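Side-chain contacts in phospholipase C beta (Meleagris gallopavo, PDB 1JAD), which belongs to the phospholipase C beta family and is represented here by its C-terminal region, an elongated bundle of long helices that assembles as two subunits: residues K35-E40 with T107-K112; Q57-L62 with K80-M85; G91-Y94 with R99-K102; A123-L128 with E199-N204; E130-N135 with E188-Y193. One frame throughout, in Å; residues are numbered along the deposited sequence.

Interaction 1: residues K35-E40 with T107-K112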
# COMPACT_ATOMS: atom_id res chain seq x y z
N LYS A 35 11.42 -20.72 -0.23
CA LYS A 35 12.49 -21.71 -0.21
C LYS A 35 13.61 -21.26 0.70
O LYS A 35 14.16 -22.07 1.45
CB LYS A 35 13.04 -21.96 -1.61
CG LYS A 35 12.11 -22.75 -2.52
CD LYS A 35 12.82 -23.20 -3.78
CE LYS A 35 11.91 -24.03 -4.68
NZ LYS A 35 10.72 -23.25 -5.13
N LYS A 36 13.96 -19.98 0.64
CA LYS A 36 15.03 -19.49 1.50
C LYS A 36 14.63 -19.61 2.96
O LYS A 36 15.38 -20.15 3.77
CB LYS A 36 15.36 -18.03 1.20
CG LYS A 36 16.42 -17.48 2.13
CD LYS A 36 16.91 -16.10 1.72
CE LYS A 36 18.03 -15.66 2.65
NZ LYS A 36 18.58 -14.32 2.33
N GLN A 37 13.44 -19.11 3.28
CA GLN A 37 12.95 -19.17 4.65
C GLN A 37 12.95 -20.59 5.18
O GLN A 37 13.17 -20.81 6.37
CB GLN A 37 11.54 -18.58 4.74
CG GLN A 37 11.43 -17.14 4.25
CD GLN A 37 10.06 -16.54 4.48
OE1 GLN A 37 9.03 -17.14 4.15
NE2 GLN A 37 10.03 -15.33 5.04
N GLU A 38 12.70 -21.57 4.31
CA GLU A 38 12.68 -22.95 4.76
C GLU A 38 14.10 -23.47 4.99
O GLU A 38 14.31 -24.44 5.72
CB GLU A 38 11.95 -23.85 3.76
CG GLU A 38 11.83 -25.29 4.23
CD GLU A 38 11.26 -25.40 5.64
OE1 GLU A 38 10.11 -24.95 5.86
OE2 GLU A 38 11.96 -25.93 6.53
N LYS A 39 15.07 -22.81 4.37
CA LYS A 39 16.46 -23.19 4.55
C LYS A 39 16.86 -22.72 5.94
O LYS A 39 17.52 -23.43 6.69
CB LYS A 39 17.34 -22.49 3.51
CG LYS A 39 17.14 -22.99 2.08
CD LYS A 39 17.65 -24.41 1.91
CE LYS A 39 19.15 -24.50 2.19
NZ LYS A 39 19.95 -23.64 1.26
N GLU A 40 16.43 -21.50 6.28
CA GLU A 40 16.72 -20.92 7.58
C GLU A 40 16.16 -21.76 8.73
O GLU A 40 16.78 -21.84 9.80
CB GLU A 40 16.14 -19.50 7.66
CG GLU A 40 16.85 -18.47 6.80
CD GLU A 40 16.14 -17.12 6.81
OE1 GLU A 40 15.78 -16.65 7.92
OE2 GLU A 40 15.96 -16.51 5.72
N THR A 107 6.37 -11.73 8.42
CA THR A 107 6.56 -10.33 8.06
C THR A 107 7.32 -10.19 6.73
O THR A 107 7.21 -9.17 6.05
CB THR A 107 7.31 -9.57 9.19
OG1 THR A 107 6.48 -9.51 10.36
CG2 THR A 107 7.67 -8.16 8.76
N GLU A 108 8.08 -11.21 6.36
CA GLU A 108 8.85 -11.16 5.12
C GLU A 108 7.98 -11.45 3.91
O GLU A 108 8.18 -10.86 2.85
CB GLU A 108 10.01 -12.17 5.15
CG GLU A 108 11.03 -11.94 6.27
CD GLU A 108 12.10 -13.02 6.33
OE1 GLU A 108 11.74 -14.21 6.50
OE2 GLU A 108 13.29 -12.69 6.22
N GLN A 109 7.03 -12.36 4.05
CA GLN A 109 6.15 -12.71 2.94
C GLN A 109 5.25 -11.51 2.64
O GLN A 109 5.07 -11.14 1.48
CB GLN A 109 5.32 -13.95 3.30
CG GLN A 109 6.18 -15.14 3.70
CD GLN A 109 5.39 -16.41 3.96
OE1 GLN A 109 5.93 -17.40 4.46
NE2 GLN A 109 4.10 -16.39 3.62
N THR A 110 4.69 -10.90 3.68
CA THR A 110 3.83 -9.75 3.49
C THR A 110 4.58 -8.67 2.73
O THR A 110 4.09 -8.15 1.72
CB THR A 110 3.33 -9.18 4.84
OG1 THR A 110 2.41 -10.11 5.42
CG2 THR A 110 2.63 -7.84 4.64
N ALA A 111 5.78 -8.34 3.20
CA ALA A 111 6.59 -7.32 2.55
C ALA A 111 6.78 -7.65 1.08
O ALA A 111 6.58 -6.80 0.21
CB ALA A 111 7.94 -7.23 3.23
N LYS A 112 7.14 -8.90 0.81
CA LYS A 112 7.37 -9.33 -0.56
C LYS A 112 6.09 -9.24 -1.39
O LYS A 112 6.03 -8.48 -2.35
CB LYS A 112 7.90 -10.77 -0.59
CG LYS A 112 8.64 -11.10 -1.88
CD LYS A 112 9.79 -10.11 -2.05
CE LYS A 112 10.67 -10.40 -3.27
NZ LYS A 112 11.77 -9.38 -3.37
O HOH W 1 14.80 -14.14 8.31
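Gln37 reaches across to Glu108 where helix 28-64 lies antiparallel to helix 75-155, a side-by-side pairing of long helices in the bundle. The two backbones stay well apart, 9.0 Å between Gln37 CA and Glu108 CA, and long polar side chains span the interval. Gln37 carries most of the contact. With CG anti to the carbonyl carbon (chi1 -58°) and the chain extended beyond it, the side chain reaches out and meets Glu108 coming from the opposite direction. Gln37 NE2 donates to Glu108 OE1 at 2.5 Å, a short separation that need not be taken literally. The acceptor is approached from above the carboxylate, 42° out of its plane, and the N-H...O angle of 146° shows the bond to be bent. His105 reinforces both partners: its backbone O is bonded to Gln37 NE2 and its ND1 to Glu108 OE1, so the amide nitrogen and the carboxylate oxygen each have a second tie. Gln37 OE1 lies 3.5 Å from Gln109 CG, where the two side chains pass obliquely. One turn on, Glu40 points the same way but stops short, leaving its OE2 4.7 Å from Glu108 OE2. Arg101 forms a salt bridge with Glu40, which probably eases this proximity of like charges. A water bridges the two acids, donating to Glu40 OE1 at 2.7 Å and to Glu108 OE2 at 3.0 Å.

Interaction 2: residues Q57-L62 with K80-M85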
# COMPACT_ATOMS: atom_id res chain seq x y z
N GLN A 57 27.42 -34.02 25.78
CA GLN A 57 28.86 -34.29 25.81
C GLN A 57 29.44 -33.73 27.10
O GLN A 57 30.22 -34.39 27.78
CB GLN A 57 29.54 -33.64 24.60
CG GLN A 57 31.08 -33.66 24.63
CD GLN A 57 31.68 -35.06 24.78
OE1 GLN A 57 31.51 -35.71 25.81
NE2 GLN A 57 32.37 -35.51 23.74
N LYS A 58 29.04 -32.51 27.43
CA LYS A 58 29.49 -31.83 28.64
C LYS A 58 29.20 -32.68 29.88
O LYS A 58 30.02 -32.75 30.80
CB LYS A 58 28.81 -30.47 28.76
CG LYS A 58 29.11 -29.72 30.04
CD LYS A 58 28.24 -28.47 30.14
CE LYS A 58 28.38 -27.80 31.50
NZ LYS A 58 27.43 -26.66 31.66
N TYR A 59 28.03 -33.31 29.91
CA TYR A 59 27.67 -34.15 31.05
C TYR A 59 28.25 -35.55 30.97
O TYR A 59 27.96 -36.39 31.82
CB TYR A 59 26.15 -34.22 31.22
CG TYR A 59 25.61 -33.01 31.94
CD1 TYR A 59 25.66 -31.74 31.35
CD2 TYR A 59 25.11 -33.12 33.23
CE1 TYR A 59 25.24 -30.61 32.05
CE2 TYR A 59 24.68 -32.00 33.94
CZ TYR A 59 24.75 -30.75 33.34
OH TYR A 59 24.37 -29.63 34.06
N SER A 60 29.05 -35.80 29.95
CA SER A 60 29.70 -37.09 29.79
C SER A 60 30.90 -36.97 30.73
O SER A 60 31.17 -37.85 31.55
CB SER A 60 30.21 -37.27 28.36
OG SER A 60 29.23 -36.92 27.42
N VAL A 61 31.61 -35.86 30.57
CA VAL A 61 32.78 -35.54 31.37
C VAL A 61 32.40 -35.41 32.84
O VAL A 61 32.95 -36.11 33.69
CB VAL A 61 33.42 -34.21 30.89
CG1 VAL A 61 34.66 -33.89 31.71
CG2 VAL A 61 33.78 -34.31 29.42
N LEU A 62 31.44 -34.54 33.13
CA LEU A 62 31.00 -34.31 34.50
C LEU A 62 30.59 -35.59 35.21
O LEU A 62 31.01 -35.85 36.34
CB LEU A 62 29.83 -33.32 34.50
CG LEU A 62 30.15 -31.95 33.89
CD1 LEU A 62 28.94 -31.03 33.97
CD2 LEU A 62 31.32 -31.33 34.62
N LYS A 80 22.21 -35.00 37.49
CA LYS A 80 21.08 -35.50 36.72
C LYS A 80 20.01 -34.43 36.61
O LYS A 80 19.56 -34.10 35.52
CB LYS A 80 20.51 -36.75 37.39
CG LYS A 80 19.34 -37.39 36.66
CD LYS A 80 18.93 -38.67 37.37
CE LYS A 80 17.71 -39.31 36.73
NZ LYS A 80 16.51 -38.43 36.84
N GLU A 81 19.61 -33.87 37.75
CA GLU A 81 18.58 -32.84 37.75
C GLU A 81 19.09 -31.58 37.05
O GLU A 81 18.35 -30.91 36.31
CB GLU A 81 18.18 -32.49 39.18
CG GLU A 81 17.70 -33.67 40.02
CD GLU A 81 17.13 -33.22 41.36
OE1 GLU A 81 17.82 -32.46 42.07
OE2 GLU A 81 16.00 -33.64 41.70
N ARG A 82 20.36 -31.25 37.28
CA ARG A 82 20.99 -30.08 36.69
C ARG A 82 20.99 -30.19 35.17
O ARG A 82 20.85 -29.19 34.47
CB ARG A 82 22.42 -29.97 37.20
CG ARG A 82 23.16 -28.71 36.81
CD ARG A 82 24.51 -28.70 37.50
NE ARG A 82 24.34 -28.93 38.93
CZ ARG A 82 25.34 -29.09 39.79
NH1 ARG A 82 26.60 -29.05 39.37
NH2 ARG A 82 25.08 -29.31 41.07
N LEU A 83 21.14 -31.41 34.68
CA LEU A 83 21.14 -31.71 33.25
C LEU A 83 19.75 -31.43 32.69
O LEU A 83 19.58 -30.76 31.68
CB LEU A 83 21.49 -33.17 33.02
CG LEU A 83 21.41 -33.68 31.58
CD1 LEU A 83 22.37 -32.91 30.69
CD2 LEU A 83 21.74 -35.17 31.56
N GLU A 84 18.75 -31.96 33.39
CA GLU A 84 17.36 -31.80 33.02
C GLU A 84 16.96 -30.34 32.85
O GLU A 84 16.25 -30.00 31.91
CB GLU A 84 16.46 -32.48 34.05
CG GLU A 84 16.57 -34.00 34.04
CD GLU A 84 15.64 -34.68 35.03
OE1 GLU A 84 14.42 -34.42 34.98
OE2 GLU A 84 16.13 -35.50 35.84
N MSE A 85 17.43 -29.49 33.76
CA MSE A 85 17.09 -28.08 33.70
C MSE A 85 17.81 -27.32 32.58
O MSE A 85 17.27 -26.36 32.04
CB MSE A 85 17.35 -27.41 35.06
CG MSE A 85 16.64 -26.07 35.23
SE MSE A 85 14.80 -26.15 35.01
CE MSE A 85 14.36 -27.46 36.24
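Tyr59 and Leu83 mark the closest approach of two helical segments running in broadly opposite directions, with 7.3 Å between Tyr59 CA and Leu83 CA. Into this gap the tyrosine lays its ring against the leucine. Leu83 CD1 sits over one face, 3.6 Å from the ring centroid and 16° off the normal, a CH-pi contact displaced somewhat toward the rim. The leucine CB follows along the same ring, 3.5 Å from Tyr59 CE2. Because Leu83 has CG anti to its own nitrogen (chi1 174°), the branch is carried back along the tyrosine toward CG, and the two side chains slide past each other. The opposite face is backed from within its own helix by Leu62 CD1, 4.1 Å above the plane, so the ring is sandwiched between aliphatic methyls. At the far end Tyr59 OH abuts the aliphatic stem of Arg82, 3.1 Å from CG, while its polar need is met by a hydrogen bond with Glu86 OE2. The contact thus joins helix 28-64 to helix 75-155, and the third long helix, 161-245, closes over it through Tyr241, which touches both Tyr59 and Leu83.

Interaction 3: residues G91-Y94 with R99-K102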
# COMPACT_ATOMS: atom_id res chain seq x y z
N GLY A 91 15.43 -25.97 25.59
CA GLY A 91 14.20 -26.15 24.85
C GLY A 91 13.44 -24.84 24.77
O GLY A 91 12.93 -24.46 23.71
N GLU A 92 13.38 -24.14 25.90
CA GLU A 92 12.67 -22.86 25.98
C GLU A 92 13.19 -21.82 24.99
O GLU A 92 12.40 -21.19 24.28
CB GLU A 92 12.74 -22.29 27.41
CG GLU A 92 11.96 -23.12 28.45
CD GLU A 92 12.06 -22.55 29.87
OE1 GLU A 92 11.33 -23.05 30.76
OE2 GLU A 92 12.87 -21.63 30.12
N GLU A 93 14.51 -21.65 24.92
CA GLU A 93 15.06 -20.66 24.01
C GLU A 93 14.97 -21.15 22.57
O GLU A 93 14.76 -20.36 21.65
CB GLU A 93 16.53 -20.35 24.37
CG GLU A 93 16.98 -18.90 24.05
CD GLU A 93 16.77 -18.48 22.58
OE1 GLU A 93 17.36 -19.12 21.68
OE2 GLU A 93 16.02 -17.51 22.34
N TYR A 94 15.12 -22.46 22.37
CA TYR A 94 15.06 -23.05 21.04
C TYR A 94 13.70 -22.87 20.34
O TYR A 94 13.63 -22.39 19.20
CB TYR A 94 15.39 -24.55 21.11
CG TYR A 94 15.17 -25.29 19.80
CD1 TYR A 94 15.91 -24.98 18.66
CD2 TYR A 94 14.17 -26.27 19.69
CE1 TYR A 94 15.67 -25.62 17.44
CE2 TYR A 94 13.93 -26.92 18.48
CZ TYR A 94 14.67 -26.59 17.36
OH TYR A 94 14.40 -27.19 16.14
N ARG A 99 9.71 -19.76 17.01
CA ARG A 99 8.53 -18.90 16.99
C ARG A 99 8.89 -17.54 16.39
O ARG A 99 8.27 -17.09 15.42
CB ARG A 99 7.99 -18.71 18.42
CG ARG A 99 6.76 -17.83 18.52
CD ARG A 99 6.36 -17.59 19.96
NE ARG A 99 7.39 -16.87 20.72
CZ ARG A 99 7.78 -15.62 20.50
NH1 ARG A 99 7.23 -14.92 19.52
NH2 ARG A 99 8.72 -15.06 21.25
N ARG A 100 9.91 -16.90 16.95
CA ARG A 100 10.35 -15.59 16.46
C ARG A 100 10.77 -15.60 15.00
O ARG A 100 10.53 -14.65 14.28
CB ARG A 100 11.49 -15.06 17.33
CG ARG A 100 11.09 -14.79 18.78
CD ARG A 100 12.25 -14.19 19.54
NE ARG A 100 13.44 -15.02 19.37
CZ ARG A 100 14.66 -14.53 19.18
NH1 ARG A 100 14.85 -13.22 19.14
NH2 ARG A 100 15.70 -15.36 19.01
N ARG A 101 11.41 -16.68 14.56
CA ARG A 101 11.83 -16.74 13.16
C ARG A 101 10.60 -16.94 12.28
O ARG A 101 10.47 -16.27 11.25
CB ARG A 101 12.83 -17.88 12.93
CG ARG A 101 13.33 -18.00 11.48
CD ARG A 101 13.87 -16.66 10.98
NE ARG A 101 15.02 -16.19 11.75
CZ ARG A 101 16.28 -16.51 11.48
NH1 ARG A 101 16.56 -17.30 10.45
NH2 ARG A 101 17.26 -16.06 12.26
N LYS A 102 9.71 -17.86 12.68
CA LYS A 102 8.49 -18.10 11.91
C LYS A 102 7.80 -16.76 11.65
O LYS A 102 7.63 -16.34 10.51
CB LYS A 102 7.51 -19.01 12.67
CG LYS A 102 7.90 -20.48 12.81
CD LYS A 102 8.01 -21.17 11.47
CE LYS A 102 8.18 -22.67 11.63
NZ LYS A 102 7.00 -23.33 12.24
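Glu93 and Arg100 form an i, i+7 pair on the surface of helix 75-155, two turns apart on one face of the same helix. Here the helix sets two opposite charges near each other without joining them tightly. Glu93 starts out pointing away from its partner, but a bend at its second torsion (chi2 -55°) brings the carboxylate round toward Arg100, further along the helix. Arg100 leans the other way, bent at its third torsion, and the two side chains cross at about a right angle. Their flat groups are turned 79° apart, and the acid oxygen lies well out of the guanidinium plane, so no N-H points at it: the attraction is purely one of charges, a long salt bridge. The stronger partner of Arg100 is Asp96, one turn earlier, whose OD1 pairs with NE and probably does more to fix the guanidinium. Across the subunit boundary, Glu133 of the second subunit packs on Arg100 and also forms a salt bridge with Arg99. Within the long pair, the nearer carboxylate oxygen of Glu93, OE2, is 4.0 Å from Arg100 NH2, whereas Glu93 OE1 is 4.9 Å from that same nitrogen.

Interaction 4: residues A123-L128 with E199-N204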
# COMPACT_ATOMS: atom_id res chain seq x y z
N ALA A 123 0.22 -0.48 -12.20
CA ALA A 123 0.08 -0.66 -13.64
C ALA A 123 -1.39 -0.69 -14.04
O ALA A 123 -1.75 -0.21 -15.10
CB ALA A 123 0.77 -1.93 -14.07
N GLU A 124 -2.23 -1.27 -13.19
CA GLU A 124 -3.65 -1.35 -13.47
C GLU A 124 -4.21 0.06 -13.48
O GLU A 124 -4.80 0.48 -14.46
CB GLU A 124 -4.35 -2.19 -12.40
CG GLU A 124 -3.68 -3.53 -12.23
CD GLU A 124 -4.10 -4.24 -10.98
OE1 GLU A 124 -4.43 -3.55 -9.98
OE2 GLU A 124 -4.05 -5.49 -10.97
N LEU A 125 -3.99 0.79 -12.39
CA LEU A 125 -4.47 2.16 -12.28
C LEU A 125 -3.96 2.98 -13.45
O LEU A 125 -4.65 3.87 -13.93
CB LEU A 125 -3.99 2.82 -10.99
CG LEU A 125 -4.51 2.31 -9.64
CD1 LEU A 125 -3.82 3.08 -8.53
CD2 LEU A 125 -6.02 2.48 -9.55
N LYS A 126 -2.76 2.67 -13.91
CA LYS A 126 -2.19 3.42 -15.01
C LYS A 126 -2.91 3.05 -16.30
O LYS A 126 -3.21 3.92 -17.13
CB LYS A 126 -0.69 3.13 -15.11
CG LYS A 126 0.04 4.00 -16.11
CD LYS A 126 1.54 3.73 -16.05
CE LYS A 126 2.29 4.57 -17.07
NZ LYS A 126 1.87 4.22 -18.45
N ALA A 127 -3.20 1.77 -16.47
CA ALA A 127 -3.88 1.33 -17.67
C ALA A 127 -5.29 1.92 -17.77
O ALA A 127 -5.73 2.32 -18.85
CB ALA A 127 -3.94 -0.20 -17.72
N LEU A 128 -5.99 1.99 -16.64
CA LEU A 128 -7.34 2.54 -16.63
C LEU A 128 -7.30 4.01 -17.06
O LEU A 128 -8.03 4.43 -17.97
CB LEU A 128 -7.96 2.40 -15.24
CG LEU A 128 -9.32 3.03 -14.96
CD1 LEU A 128 -10.40 2.44 -15.88
CD2 LEU A 128 -9.66 2.79 -13.50
N GLU A 199 -10.81 -0.55 -4.66
CA GLU A 199 -11.52 -1.33 -3.67
C GLU A 199 -11.02 -2.78 -3.63
O GLU A 199 -10.81 -3.34 -2.57
CB GLU A 199 -13.01 -1.29 -3.98
CG GLU A 199 -13.90 -1.78 -2.89
CD GLU A 199 -15.36 -1.67 -3.27
OE1 GLU A 199 -15.81 -2.44 -4.15
OE2 GLU A 199 -16.05 -0.79 -2.72
N LYS A 200 -10.82 -3.38 -4.80
CA LYS A 200 -10.34 -4.75 -4.86
C LYS A 200 -8.95 -4.81 -4.26
O LYS A 200 -8.67 -5.63 -3.39
CB LYS A 200 -10.29 -5.23 -6.31
CG LYS A 200 -11.66 -5.54 -6.91
CD LYS A 200 -11.53 -5.96 -8.35
CE LYS A 200 -12.86 -6.40 -8.91
NZ LYS A 200 -13.34 -7.62 -8.18
N GLN A 201 -8.08 -3.90 -4.70
CA GLN A 201 -6.73 -3.83 -4.19
C GLN A 201 -6.73 -3.79 -2.66
O GLN A 201 -5.93 -4.47 -2.01
CB GLN A 201 -6.04 -2.61 -4.80
CG GLN A 201 -5.91 -2.79 -6.30
CD GLN A 201 -5.53 -1.55 -7.06
OE1 GLN A 201 -5.17 -1.62 -8.24
NE2 GLN A 201 -5.64 -0.39 -6.41
N ALA A 202 -7.66 -3.02 -2.08
CA ALA A 202 -7.73 -2.94 -0.62
C ALA A 202 -8.06 -4.31 -0.05
O ALA A 202 -7.46 -4.76 0.94
CB ALA A 202 -8.76 -1.93 -0.19
N GLU A 203 -9.03 -4.97 -0.68
CA GLU A 203 -9.50 -6.30 -0.28
C GLU A 203 -8.35 -7.31 -0.38
O GLU A 203 -8.20 -8.20 0.45
CB GLU A 203 -10.65 -6.71 -1.20
CG GLU A 203 -10.97 -8.19 -1.22
CD GLU A 203 -11.99 -8.56 -2.30
OE1 GLU A 203 -13.18 -8.17 -2.18
OE2 GLU A 203 -11.59 -9.23 -3.29
N ASN A 204 -7.54 -7.15 -1.41
CA ASN A 204 -6.42 -8.03 -1.64
C ASN A 204 -5.39 -7.85 -0.52
O ASN A 204 -4.93 -8.83 0.08
CB ASN A 204 -5.83 -7.71 -3.01
CG ASN A 204 -4.86 -8.76 -3.48
OD1 ASN A 204 -3.69 -8.76 -3.10
ND2 ASN A 204 -5.35 -9.68 -4.31
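Glu124 and Gln201 meet because both take the same first torsion, CG anti to the carbonyl carbon (chi1 -53° and -64°), and both then run out extended. Two such reaching chains are needed here, since Glu124 CA and Gln201 CA are 10.1 Å apart even at the nearest point of the two segments. The side chains come from opposite helices and slide past each other, and the carboxylate and amide planes are only 7° apart. As modelled, Glu124 OE1 lies 2.7 Å from Gln201 OE1. The Gln201 amide is probably turned over in the model, however, so nothing is rested on which of its atoms faces the acid. The polar end of Glu124 has a clear partner in Thr18, whose OG1 is hydrogen-bonded to OE1; the same threonine also touches Gln201. Leu125 supplies the apolar flank: it leaves its helix to one side, then turns its branch toward the amide end of Gln201, which is itself buried, while also packing on Leu197. Polar and apolar groups thus share this part of the interface. In the fold this joins helix 75-155 to helix 161-245, which run antiparallel to each other. The stretch near the N-terminus that contains Thr18 lies across the groove between them, and one turn further along Leu128 continues the packing, lodged against Leu13 and Pro14 of that stretch and against Tyr193, Gln194 and Leu197 of helix 161-245.

Interaction 5: residues E130-N135 with E188-Y193. With SO4 (sulfate ion), chain C.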
# COMPACT_ATOMS: atom_id res chain seq x y z
N GLU A 130 -4.93 5.73 -18.75
CA GLU A 130 -4.54 5.98 -20.14
C GLU A 130 -5.71 5.64 -21.06
O GLU A 130 -5.98 6.35 -22.02
CB GLU A 130 -3.33 5.15 -20.56
CG GLU A 130 -2.06 5.46 -19.77
CD GLU A 130 -0.79 4.94 -20.45
OE1 GLU A 130 -0.69 3.72 -20.70
OE2 GLU A 130 0.10 5.76 -20.72
N SER A 131 -6.39 4.55 -20.74
CA SER A 131 -7.54 4.10 -21.52
C SER A 131 -8.59 5.21 -21.55
O SER A 131 -9.05 5.63 -22.62
CB SER A 131 -8.12 2.84 -20.87
OG SER A 131 -9.30 2.43 -21.51
N SER A 132 -8.97 5.69 -20.37
CA SER A 132 -9.95 6.76 -20.23
C SER A 132 -9.58 7.95 -21.11
O SER A 132 -10.36 8.36 -21.97
CB SER A 132 -10.00 7.20 -18.78
OG SER A 132 -10.75 8.39 -18.63
N GLU A 133 -8.39 8.49 -20.90
CA GLU A 133 -7.93 9.64 -21.68
C GLU A 133 -7.88 9.33 -23.16
O GLU A 133 -8.06 10.21 -24.00
CB GLU A 133 -6.54 10.09 -21.22
CG GLU A 133 -6.51 10.78 -19.87
CD GLU A 133 -7.48 11.96 -19.79
OE1 GLU A 133 -7.63 12.70 -20.79
OE2 GLU A 133 -8.07 12.16 -18.70
N SER A 134 -7.61 8.07 -23.48
CA SER A 134 -7.56 7.67 -24.87
C SER A 134 -8.96 7.78 -25.47
O SER A 134 -9.11 8.16 -26.63
CB SER A 134 -7.03 6.24 -24.97
OG SER A 134 -6.89 5.87 -26.33
N ASN A 135 -9.99 7.44 -24.70
CA ASN A 135 -11.35 7.56 -25.20
C ASN A 135 -11.65 9.02 -25.45
O ASN A 135 -12.21 9.37 -26.49
CB ASN A 135 -12.38 7.02 -24.20
CG ASN A 135 -12.33 5.52 -24.07
OD1 ASN A 135 -12.23 4.81 -25.07
ND2 ASN A 135 -12.42 5.02 -22.84
N GLU A 188 -16.85 10.60 -15.24
CA GLU A 188 -17.67 10.03 -14.17
C GLU A 188 -17.56 8.50 -14.18
O GLU A 188 -17.41 7.87 -13.14
CB GLU A 188 -19.13 10.49 -14.31
CG GLU A 188 -19.33 11.97 -13.97
CD GLU A 188 -20.75 12.51 -14.21
OE1 GLU A 188 -20.98 13.70 -13.92
OE2 GLU A 188 -21.64 11.77 -14.70
N LYS A 189 -17.61 7.90 -15.36
CA LYS A 189 -17.49 6.44 -15.44
C LYS A 189 -16.07 6.03 -15.00
O LYS A 189 -15.90 5.10 -14.21
CB LYS A 189 -17.79 5.97 -16.86
CG LYS A 189 -17.76 4.46 -17.06
CD LYS A 189 -18.10 4.10 -18.51
CE LYS A 189 -18.14 2.60 -18.70
NZ LYS A 189 -18.40 2.19 -20.11
N THR A 190 -15.05 6.73 -15.50
CA THR A 190 -13.67 6.40 -15.09
C THR A 190 -13.58 6.48 -13.57
O THR A 190 -12.91 5.66 -12.93
CB THR A 190 -12.65 7.35 -15.73
OG1 THR A 190 -12.75 7.27 -17.16
CG2 THR A 190 -11.24 6.97 -15.31
N ALA A 191 -14.26 7.44 -12.96
CA ALA A 191 -14.23 7.54 -11.51
C ALA A 191 -14.86 6.28 -10.88
O ALA A 191 -14.38 5.78 -9.85
CB ALA A 191 -14.97 8.76 -11.06
N ARG A 192 -15.94 5.78 -11.48
CA ARG A 192 -16.57 4.58 -10.93
C ARG A 192 -15.65 3.38 -11.08
O ARG A 192 -15.48 2.60 -10.15
CB ARG A 192 -17.94 4.30 -11.60
CG ARG A 192 -18.56 2.94 -11.25
CD ARG A 192 -20.07 2.89 -11.54
NE ARG A 192 -20.38 3.28 -12.92
CZ ARG A 192 -20.31 2.45 -13.95
NH1 ARG A 192 -19.95 1.19 -13.74
NH2 ARG A 192 -20.56 2.88 -15.18
N TYR A 193 -15.04 3.22 -12.26
CA TYR A 193 -14.12 2.11 -12.46
C TYR A 193 -12.89 2.18 -11.55
O TYR A 193 -12.39 1.15 -11.09
CB TYR A 193 -13.67 2.03 -13.92
CG TYR A 193 -14.63 1.27 -14.82
CD1 TYR A 193 -15.99 1.61 -14.89
CD2 TYR A 193 -14.17 0.20 -15.61
CE1 TYR A 193 -16.87 0.91 -15.71
CE2 TYR A 193 -15.04 -0.50 -16.44
CZ TYR A 193 -16.38 -0.14 -16.49
OH TYR A 193 -17.23 -0.82 -17.33
S SO4 C . -20.95 -0.08 -17.60
O1 SO4 C . -22.31 0.46 -17.45
O2 SO4 C . -21.00 -1.55 -17.80
O3 SO4 C . -20.17 0.19 -16.38
O4 SO4 C . -20.29 0.54 -18.77
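Ser132 and Thr190 make a small, buried hydroxyl-to-hydroxyl contact where the antiparallel helices 75-155 and 161-245 draw close together. Their CA atoms, Ser132 CA and Thr190 CA, are 6.4 Å apart, an approach that these two short side chains suffice to fill. Ser132 OG lies 2.7 Å from Thr190 OG1, and Thr190 OG1 is also hydrogen-bonded to Leu186 O one turn back in its own helix. The threonine methyl fills in beside the polar pair, with CG2 3.7 Å from Ser132 CB. Leu13 packs on Thr190 from the N-terminal stretch. Away from this interface, helix 161-245 binds a sulfate ion, probably taken from the crystallisation liquor. Arg192, bent at its third torsion (chi3 53°), presents its guanidinium edge in plane to O3 of the sulfate, donating from NH1 at 2.8 Å and from NH2 at 3.0 Å. Tyr193 brings its ring edge to that same oxygen, and Lys189 NZ makes a weak bond with sulfate O4 while also holding Thr11 O. The chemistry implies a division of roles at this level of the helix: a buried hydroxyl pair faces the partner helix, while Lys189, Arg192 and Tyr193 meet the sulfate on another side.

In the fold
All five contacts use helix 75-155, which runs through the bundle and meets helix 28-64 in interactions 1 and 2 and helix 161-245 in interactions 4 and 5. Interaction 3 lies within it. The contacts are strung out lengthwise: the centres of interactions 2 and 5, on opposite sides of the chain's centre, are about 74 Å apart. Neighbours are linked directly in two places. Interaction 1 joins interaction 3 through the salt bridge of Glu40 OE1 with Arg101 NH1 at 2.7 Å, and interaction 4 packs on interaction 5, with Leu128 CD2 3.8 Å from Tyr193 C. Between subunits, interaction 5 of one chain meets interaction 3 of the other. The sulfate belongs to interaction 5 alone.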